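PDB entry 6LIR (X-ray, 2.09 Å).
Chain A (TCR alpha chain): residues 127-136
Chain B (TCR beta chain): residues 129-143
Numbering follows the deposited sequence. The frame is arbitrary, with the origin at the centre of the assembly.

Chain A 127-136: NLEMCLITDY
Chain B, residues 129-143: QEIQEKKKATLVCLA

No hydrogen bond crosses between these TCR alpha and beta stretches; side chains alone join them, burying 436 Å² in total. The chain A strand that carries Leu A128 to Ile A133 meets the chain B strand from Lys B136 onward with N-to-C directions 133° apart and axes 9.6 Å apart at closest, while the chain B helix ending at Lys B134 runs at 9° to the chain A strand. CA atoms pair Met A130 with Val B140 (8.1 Å) and Leu A132 with Thr B138 (8.6 Å). Extended backbones alternate their side chains, so Leu A128, Met A130, Leu A132 and Thr A134 point toward chain B, and Lys B136, Thr B138, Val B140 and Leu B142 point back. Met A130 (chi1 t, chi2 p, chi3 p) curls its flexible thioether so that CE lies 3.6 Å from Val B140 CG1 and 4.0 Å from Leu B142 CB. Leu A128 CD2 meets Leu B142 CD2 at 4.2 Å. Leu A132 (t, p) sets CD2 3.6 Å from Thr B138 CB and 3.9 Å from Glu B130 OE2. Buried Glu B130 (t, t) is held by Thr B138: OG1 donates to OE1 (2.5 Å, very short), N to OE2 (3.0 Å). At the polar end, Asp A135 (phi/psi 47/43, m) accepts from Thr A134 OG1 through OD2 (2.8 Å); the same OD2 forms a long salt bridge to Lys B134 NZ (3.6 Å; chi m, m, t, t).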

ATOM      1  N   ASN A 127     -28.561   7.230   5.579  1.00 81.94           N
ATOM      2  CA  ASN A 127     -28.507   8.633   5.185  1.00 86.14           C
ATOM      3  C   ASN A 127     -27.184   8.954   4.496  1.00 88.02           C
ATOM      4  O   ASN A 127     -26.661  10.067   4.599  1.00 87.64           O
ATOM      5  CB  ASN A 127     -28.746   9.556   6.384  1.00 91.81           C
ATOM      6  CG  ASN A 127     -27.684   9.423   7.465  1.00 94.82           C
ATOM      7  OD1 ASN A 127     -26.532   9.808   7.276  1.00 96.76           O
ATOM      8  ND2 ASN A 127     -28.080   8.898   8.621  1.00 91.93           N
ATOM      9  N   LEU A 128     -26.669   7.986   3.743  1.00 79.14           N
ATOM     10  CA  LEU A 128     -25.397   8.078   3.044  1.00 73.75           C
ATOM     11  C   LEU A 128     -25.552   7.418   1.685  1.00 68.25           C
ATOM     12  O   LEU A 128     -26.256   6.413   1.553  1.00 66.21           O
ATOM     13  CB  LEU A 128     -24.270   7.391   3.829  1.00 71.09           C
ATOM     14  CG  LEU A 128     -23.266   8.254   4.595  1.00 71.85           C
ATOM     15  CD1 LEU A 128     -23.915   8.912   5.793  1.00 83.46           C
ATOM     16  CD2 LEU A 128     -22.079   7.411   5.033  1.00 64.65           C
ATOM     17  N   GLU A 129     -24.901   7.991   0.678  1.00 66.30           N
ATOM     18  CA  GLU A 129     -24.937   7.464  -0.678  1.00 61.55           C
ATOM     19  C   GLU A 129     -23.524   7.414  -1.233  1.00 51.11           C
ATOM     20  O   GLU A 129     -22.716   8.313  -0.978  1.00 53.06           O
ATOM     21  CB  GLU A 129     -25.830   8.313  -1.591  1.00 61.29           C
ATOM     22  CG  GLU A 129     -26.951   7.531  -2.249  1.00 61.45           C
ATOM     23  CD  GLU A 129     -27.827   8.403  -3.132  1.00 74.07           C
ATOM     24  OE1 GLU A 129     -29.068   8.317  -3.014  1.00 74.99           O
ATOM     25  OE2 GLU A 129     -27.273   9.173  -3.946  1.00 70.60           O
ATOM     26  N   MET A 130     -23.223   6.352  -1.981  1.00 51.13           N
ATOM     27  CA  MET A 130     -21.909   6.163  -2.580  1.00 50.34           C
ATOM     28  C   MET A 130     -22.044   6.165  -4.095  1.00 47.30           C
ATOM     29  O   MET A 130     -22.889   5.459  -4.657  1.00 53.21           O
ATOM     30  CB  MET A 130     -21.279   4.850  -2.106  1.00 48.91           C
ATOM     31  CG  MET A 130     -19.941   4.510  -2.757  1.00 43.35           C
ATOM     32  SD  MET A 130     -18.561   5.495  -2.142  1.00 51.39           S
ATOM     33  CE  MET A 130     -18.400   4.851  -0.477  1.00 47.93           C
ATOM     34  N   CYS A 131     -21.217   6.958  -4.752  1.00 50.89           N
ATOM     35  CA  CYS A 131     -21.226   7.047  -6.205  1.00 49.33           C
ATOM     36  C   CYS A 131     -20.135   6.156  -6.774  1.00 44.32           C
ATOM     37  O   CYS A 131     -18.966   6.295  -6.412  1.00 45.33           O
ATOM     38  CB  CYS A 131     -21.053   8.492  -6.666  1.00 54.42           C
ATOM     39  SG  CYS A 131     -21.318   8.829  -8.427  1.00 90.10           S
ATOM     40  N   LEU A 132     -20.514   5.257  -7.673  1.00 49.14           N
ATOM     41  CA  LEU A 132     -19.574   4.325  -8.276  1.00 47.52           C
ATOM     42  C   LEU A 132     -19.478   4.568  -9.780  1.00 45.37           C
ATOM     43  O   LEU A 132     -20.478   4.458 -10.497  1.00 42.29           O
ATOM     44  CB  LEU A 132     -20.013   2.892  -7.986  1.00 42.72           C
ATOM     45  CG  LEU A 132     -19.197   1.760  -8.611  1.00 44.46           C
ATOM     46  CD1 LEU A 132     -17.767   1.678  -8.065  1.00 39.05           C
ATOM     47  CD2 LEU A 132     -19.910   0.420  -8.456  1.00 40.08           C
ATOM     48  N   ILE A 133     -18.272   4.877 -10.253  1.00 36.62           N
ATOM     49  CA  ILE A 133     -17.970   4.990 -11.676  1.00 41.94           C
ATOM     50  C   ILE A 133     -17.094   3.810 -12.077  1.00 41.43           C
ATOM     51  O   ILE A 133     -16.026   3.599 -11.490  1.00 37.10           O
ATOM     52  CB  ILE A 133     -17.286   6.329 -12.007  1.00 41.82           C
ATOM     53  CG1 ILE A 133     -18.095   7.501 -11.446  1.00 44.32           C
ATOM     54  CG2 ILE A 133     -17.113   6.475 -13.512  1.00 42.24           C
ATOM     55  CD1 ILE A 133     -17.573   8.029 -10.119  1.00 53.21           C
ATOM     56  N   THR A 134     -17.527   3.057 -13.088  1.00 36.97           N
ATOM     57  CA  THR A 134     -16.848   1.824 -13.465  1.00 39.03           C
ATOM     58  C   THR A 134     -16.494   1.810 -14.946  1.00 40.83           C
ATOM     59  O   THR A 134     -17.028   2.583 -15.746  1.00 44.86           O
ATOM     60  CB  THR A 134     -17.711   0.586 -13.168  1.00 38.70           C
ATOM     61  OG1 THR A 134     -18.766   0.496 -14.134  1.00 40.90           O
ATOM     62  CG2 THR A 134     -18.319   0.673 -11.792  1.00 36.60           C
ATOM     63  N   ASP A 135     -15.602   0.873 -15.290  1.00 39.99           N
ATOM     64  CA  ASP A 135     -15.290   0.494 -16.672  1.00 41.88           C
ATOM     65  C   ASP A 135     -15.051   1.699 -17.581  1.00 42.85           C
ATOM     66  O   ASP A 135     -15.508   1.748 -18.727  1.00 45.91           O
ATOM     67  CB  ASP A 135     -16.390  -0.408 -17.228  1.00 40.76           C
ATOM     68  CG  ASP A 135     -16.738  -1.539 -16.278  1.00 43.32           C
ATOM     69  OD1 ASP A 135     -15.869  -2.405 -16.043  1.00 42.00           O
ATOM     70  OD2 ASP A 135     -17.869  -1.549 -15.745  1.00 40.37           O
ATOM     71  N   TYR A 136     -14.308   2.670 -17.074  1.00 38.49           N
ATOM     72  CA  TYR A 136     -13.974   3.882 -17.806  1.00 41.06           C
ATOM     73  C   TYR A 136     -12.499   3.871 -18.190  1.00 45.38           C
ATOM     74  O   TYR A 136     -11.725   3.003 -17.773  1.00 42.30           O
ATOM     75  CB  TYR A 136     -14.289   5.126 -16.968  1.00 40.61           C
ATOM     76  CG  TYR A 136     -13.560   5.161 -15.640  1.00 44.73           C
ATOM     77  CD1 TYR A 136     -12.299   5.739 -15.530  1.00 40.70           C
ATOM     78  CD2 TYR A 136     -14.133   4.612 -14.500  1.00 39.19           C
ATOM     79  CE1 TYR A 136     -11.630   5.771 -14.314  1.00 42.63           C
ATOM     80  CE2 TYR A 136     -13.473   4.639 -13.283  1.00 37.44           C
ATOM     81  CZ  TYR A 136     -12.225   5.220 -13.193  1.00 40.78           C
ATOM     82  OH  TYR A 136     -11.571   5.244 -11.981  1.00 38.38           O
TER
ATOM     83  N   GLN B 129     -28.470  -2.527 -11.177  1.00 43.19           N
ATOM     84  CA  GLN B 129     -28.236  -2.142 -12.564  1.00 43.59           C
ATOM     85  C   GLN B 129     -26.842  -2.555 -13.026  1.00 42.35           C
ATOM     86  O   GLN B 129     -26.682  -3.054 -14.147  1.00 38.64           O
ATOM     87  CB  GLN B 129     -28.443  -0.639 -12.740  1.00 42.62           C
ATOM     88  CG  GLN B 129     -28.494  -0.204 -14.192  1.00 52.96           C
ATOM     89  CD  GLN B 129     -28.465   1.298 -14.348  1.00 62.23           C
ATOM     90  OE1 GLN B 129     -28.691   2.036 -13.388  1.00 67.06           O
ATOM     91  NE2 GLN B 129     -28.179   1.764 -15.560  1.00 61.17           N
ATOM     92  N   GLU B 130     -25.814  -2.325 -12.199  1.00 43.42           N
ATOM     93  CA  GLU B 130     -24.476  -2.799 -12.548  1.00 40.47           C
ATOM     94  C   GLU B 130     -24.479  -4.305 -12.779  1.00 38.92           C
ATOM     95  O   GLU B 130     -23.923  -4.795 -13.770  1.00 38.17           O
ATOM     96  CB  GLU B 130     -23.463  -2.437 -11.454  1.00 39.64           C
ATOM     97  CG  GLU B 130     -22.093  -3.111 -11.659  1.00 39.70           C
ATOM     98  CD  GLU B 130     -21.143  -2.977 -10.463  1.00 41.12           C
ATOM     99  OE1 GLU B 130     -19.916  -2.894 -10.688  1.00 42.26           O
ATOM    100  OE2 GLU B 130     -21.612  -2.955  -9.306  1.00 36.00           O
ATOM    101  N   ILE B 131     -25.107  -5.052 -11.869  1.00 36.47           N
ATOM    102  CA  ILE B 131     -25.170  -6.508 -11.989  1.00 41.69           C
ATOM    103  C   ILE B 131     -25.764  -6.911 -13.335  1.00 45.15           C
ATOM    104  O   ILE B 131     -25.254  -7.807 -14.016  1.00 45.17           O
ATOM    105  CB  ILE B 131     -25.978  -7.104 -10.820  1.00 41.34           C
ATOM    106  CG1 ILE B 131     -25.258  -6.857  -9.493  1.00 45.35           C
ATOM    107  CG2 ILE B 131     -26.207  -8.586 -11.030  1.00 40.54           C
ATOM    108  CD1 ILE B 131     -26.107  -7.163  -8.272  1.00 42.44           C
ATOM    109  N   GLN B 132     -26.874  -6.282 -13.720  1.00 46.32           N
ATOM    110  CA  GLN B 132     -27.489  -6.600 -15.006  1.00 47.89           C
ATOM    111  C   GLN B 132     -26.612  -6.158 -16.175  1.00 44.40           C
ATOM    112  O   GLN B 132     -26.395  -6.924 -17.123  1.00 48.87           O
ATOM    113  CB  GLN B 132     -28.878  -5.970 -15.096  1.00 47.27           C
ATOM    114  CG  GLN B 132     -29.870  -6.627 -14.152  1.00 57.38           C
ATOM    115  CD  GLN B 132     -31.146  -5.831 -13.968  1.00 63.53           C
ATOM    116  OE1 GLN B 132     -31.563  -5.566 -12.841  1.00 67.30           O
ATOM    117  NE2 GLN B 132     -31.786  -5.463 -15.074  1.00 63.19           N
ATOM    118  N   GLU B 133     -26.130  -4.911 -16.150  1.00 40.66           N
ATOM    119  CA  GLU B 133     -25.375  -4.382 -17.287  1.00 46.10           C
ATOM    120  C   GLU B 133     -24.011  -5.050 -17.431  1.00 47.20           C
ATOM    121  O   GLU B 133     -23.596  -5.396 -18.545  1.00 42.35           O
ATOM    122  CB  GLU B 133     -25.210  -2.868 -17.153  1.00 43.76           C
ATOM    123  CG  GLU B 133     -26.502  -2.087 -17.290  1.00 45.84           C
ATOM    124  CD  GLU B 133     -26.311  -0.607 -17.032  1.00 54.03           C
ATOM    125  OE1 GLU B 133     -25.166  -0.199 -16.743  1.00 56.22           O
ATOM    126  OE2 GLU B 133     -27.301   0.151 -17.120  1.00 64.19           O
ATOM    127  N   LYS B 134     -23.280  -5.210 -16.322  1.00 44.28           N
ATOM    128  CA  LYS B 134     -21.896  -5.671 -16.368  1.00 37.19           C
ATOM    129  C   LYS B 134     -21.700  -7.114 -15.929  1.00 44.67           C
ATOM    130  O   LYS B 134     -20.574  -7.619 -16.021  1.00 42.34           O
ATOM    131  CB  LYS B 134     -21.008  -4.777 -15.489  1.00 39.96           C
ATOM    132  CG  LYS B 134     -21.212  -3.287 -15.688  1.00 38.93           C
ATOM    133  CD  LYS B 134     -20.745  -2.845 -17.059  1.00 42.04           C
ATOM    134  CE  LYS B 134     -20.765  -1.331 -17.169  1.00 47.09           C
ATOM    135  NZ  LYS B 134     -20.170  -0.849 -18.445  1.00 49.24           N
ATOM    136  N   LYS B 135     -22.748  -7.786 -15.447  1.00 45.09           N
ATOM    137  CA  LYS B 135     -22.635  -9.143 -14.901  1.00 47.19           C
ATOM    138  C   LYS B 135     -21.584  -9.214 -13.793  1.00 45.64           C
ATOM    139  O   LYS B 135     -20.953 -10.251 -13.578  1.00 42.82           O
ATOM    140  CB  LYS B 135     -22.356 -10.171 -16.002  1.00 49.49           C
ATOM    141  CG  LYS B 135     -23.638 -10.663 -16.681  1.00 59.88           C
ATOM    142  CD  LYS B 135     -23.378 -11.748 -17.717  1.00 64.09           C
ATOM    143  CE  LYS B 135     -22.773 -12.998 -17.090  1.00 68.95           C
ATOM    144  NZ  LYS B 135     -23.463 -14.243 -17.545  1.00 68.93           N
ATOM    145  N   LYS B 136     -21.390  -8.102 -13.085  1.00 39.55           N
ATOM    146  CA  LYS B 136     -20.499  -8.055 -11.939  1.00 43.91           C
ATOM    147  C   LYS B 136     -21.148  -7.231 -10.840  1.00 41.72           C
ATOM    148  O   LYS B 136     -21.963  -6.344 -11.104  1.00 40.69           O
ATOM    149  CB  LYS B 136     -19.132  -7.441 -12.292  1.00 43.07           C
ATOM    150  CG  LYS B 136     -18.406  -8.108 -13.443  1.00 38.55           C
ATOM    151  CD  LYS B 136     -17.250  -7.248 -13.929  1.00 43.79           C
ATOM    152  CE  LYS B 136     -16.705  -7.754 -15.254  1.00 48.08           C
ATOM    153  NZ  LYS B 136     -15.642  -6.860 -15.789  1.00 58.04           N
ATOM    154  N   ALA B 137     -20.780  -7.540  -9.600  1.00 39.51           N
ATOM    155  CA  ALA B 137     -21.217  -6.790  -8.432  1.00 36.93           C
ATOM    156  C   ALA B 137     -20.006  -6.138  -7.786  1.00 40.73           C
ATOM    157  O   ALA B 137     -19.035  -6.824  -7.451  1.00 37.98           O
ATOM    158  CB  ALA B 137     -21.941  -7.691  -7.425  1.00 38.64           C
ATOM    159  N   THR B 138     -20.060  -4.825  -7.604  1.00 35.75           N
ATOM    160  CA  THR B 138     -19.021  -4.126  -6.864  1.00 37.90           C
ATOM    161  C   THR B 138     -19.538  -3.862  -5.458  1.00 39.80           C
ATOM    162  O   THR B 138     -20.573  -3.210  -5.282  1.00 42.82           O
ATOM    163  CB  THR B 138     -18.626  -2.816  -7.546  1.00 38.41           C
ATOM    164  OG1 THR B 138     -18.201  -3.074  -8.891  1.00 37.85           O
ATOM    165  CG2 THR B 138     -17.489  -2.142  -6.783  1.00 33.03           C
ATOM    166  N   LEU B 139     -18.808  -4.354  -4.466  1.00 38.12           N
ATOM    167  CA  LEU B 139     -19.131  -4.143  -3.064  1.00 36.99           C
ATOM    168  C   LEU B 139     -18.190  -3.074  -2.533  1.00 37.67           C
ATOM    169  O   LEU B 139     -16.966  -3.251  -2.564  1.00 44.19           O
ATOM    170  CB  LEU B 139     -18.984  -5.432  -2.257  1.00 39.77           C
ATOM    171  CG  LEU B 139     -19.663  -6.692  -2.790  1.00 42.39           C
ATOM    172  CD1 LEU B 139     -19.362  -7.873  -1.874  1.00 44.17           C
ATOM    173  CD2 LEU B 139     -21.155  -6.475  -2.911  1.00 44.15           C
ATOM    174  N   VAL B 140     -18.751  -1.964  -2.074  1.00 30.18           N
ATOM    175  CA  VAL B 140     -17.954  -0.861  -1.564  1.00 31.67           C
ATOM    176  C   VAL B 140     -18.056  -0.862  -0.048  1.00 37.04           C
ATOM    177  O   VAL B 140     -19.144  -0.703   0.518  1.00 37.35           O
ATOM    178  CB  VAL B 140     -18.413   0.477  -2.156  1.00 34.83           C
ATOM    179  CG1 VAL B 140     -17.465   1.585  -1.737  1.00 34.56           C
ATOM    180  CG2 VAL B 140     -18.487   0.374  -3.674  1.00 34.06           C
ATOM    181  N   CYS B 141     -16.917  -1.040   0.606  1.00 35.45           N
ATOM    182  CA  CYS B 141     -16.808  -0.888   2.045  1.00 34.40           C
ATOM    183  C   CYS B 141     -16.233   0.485   2.340  1.00 36.17           C
ATOM    184  O   CYS B 141     -15.188   0.850   1.793  1.00 39.85           O
ATOM    185  CB  CYS B 141     -15.918  -1.983   2.630  1.00 37.44           C
ATOM    186  SG  CYS B 141     -15.679  -1.875   4.401  1.00 44.43           S
ATOM    187  N   LEU B 142     -16.897   1.235   3.211  1.00 34.84           N
ATOM    188  CA  LEU B 142     -16.444   2.570   3.573  1.00 41.93           C
ATOM    189  C   LEU B 142     -16.150   2.619   5.064  1.00 43.63           C
ATOM    190  O   LEU B 142     -17.023   2.316   5.886  1.00 45.62           O
ATOM    191  CB  LEU B 142     -17.490   3.626   3.202  1.00 43.44           C
ATOM    192  CG  LEU B 142     -17.245   5.041   3.736  1.00 44.62           C
ATOM    193  CD1 LEU B 142     -16.045   5.690   3.058  1.00 47.29           C
ATOM    194  CD2 LEU B 142     -18.484   5.914   3.572  1.00 51.50           C
ATOM    195  N   ALA B 143     -14.936   3.023   5.411  1.00 39.48           N
ATOM    196  CA  ALA B 143     -14.595   3.349   6.786  1.00 44.47           C
ATOM    197  C   ALA B 143     -14.474   4.861   6.871  1.00 45.44           C
ATOM    198  O   ALA B 143     -13.683   5.464   6.140  1.00 46.69           O
ATOM    199  CB  ALA B 143     -13.296   2.668   7.214  1.00 40.10           C
TER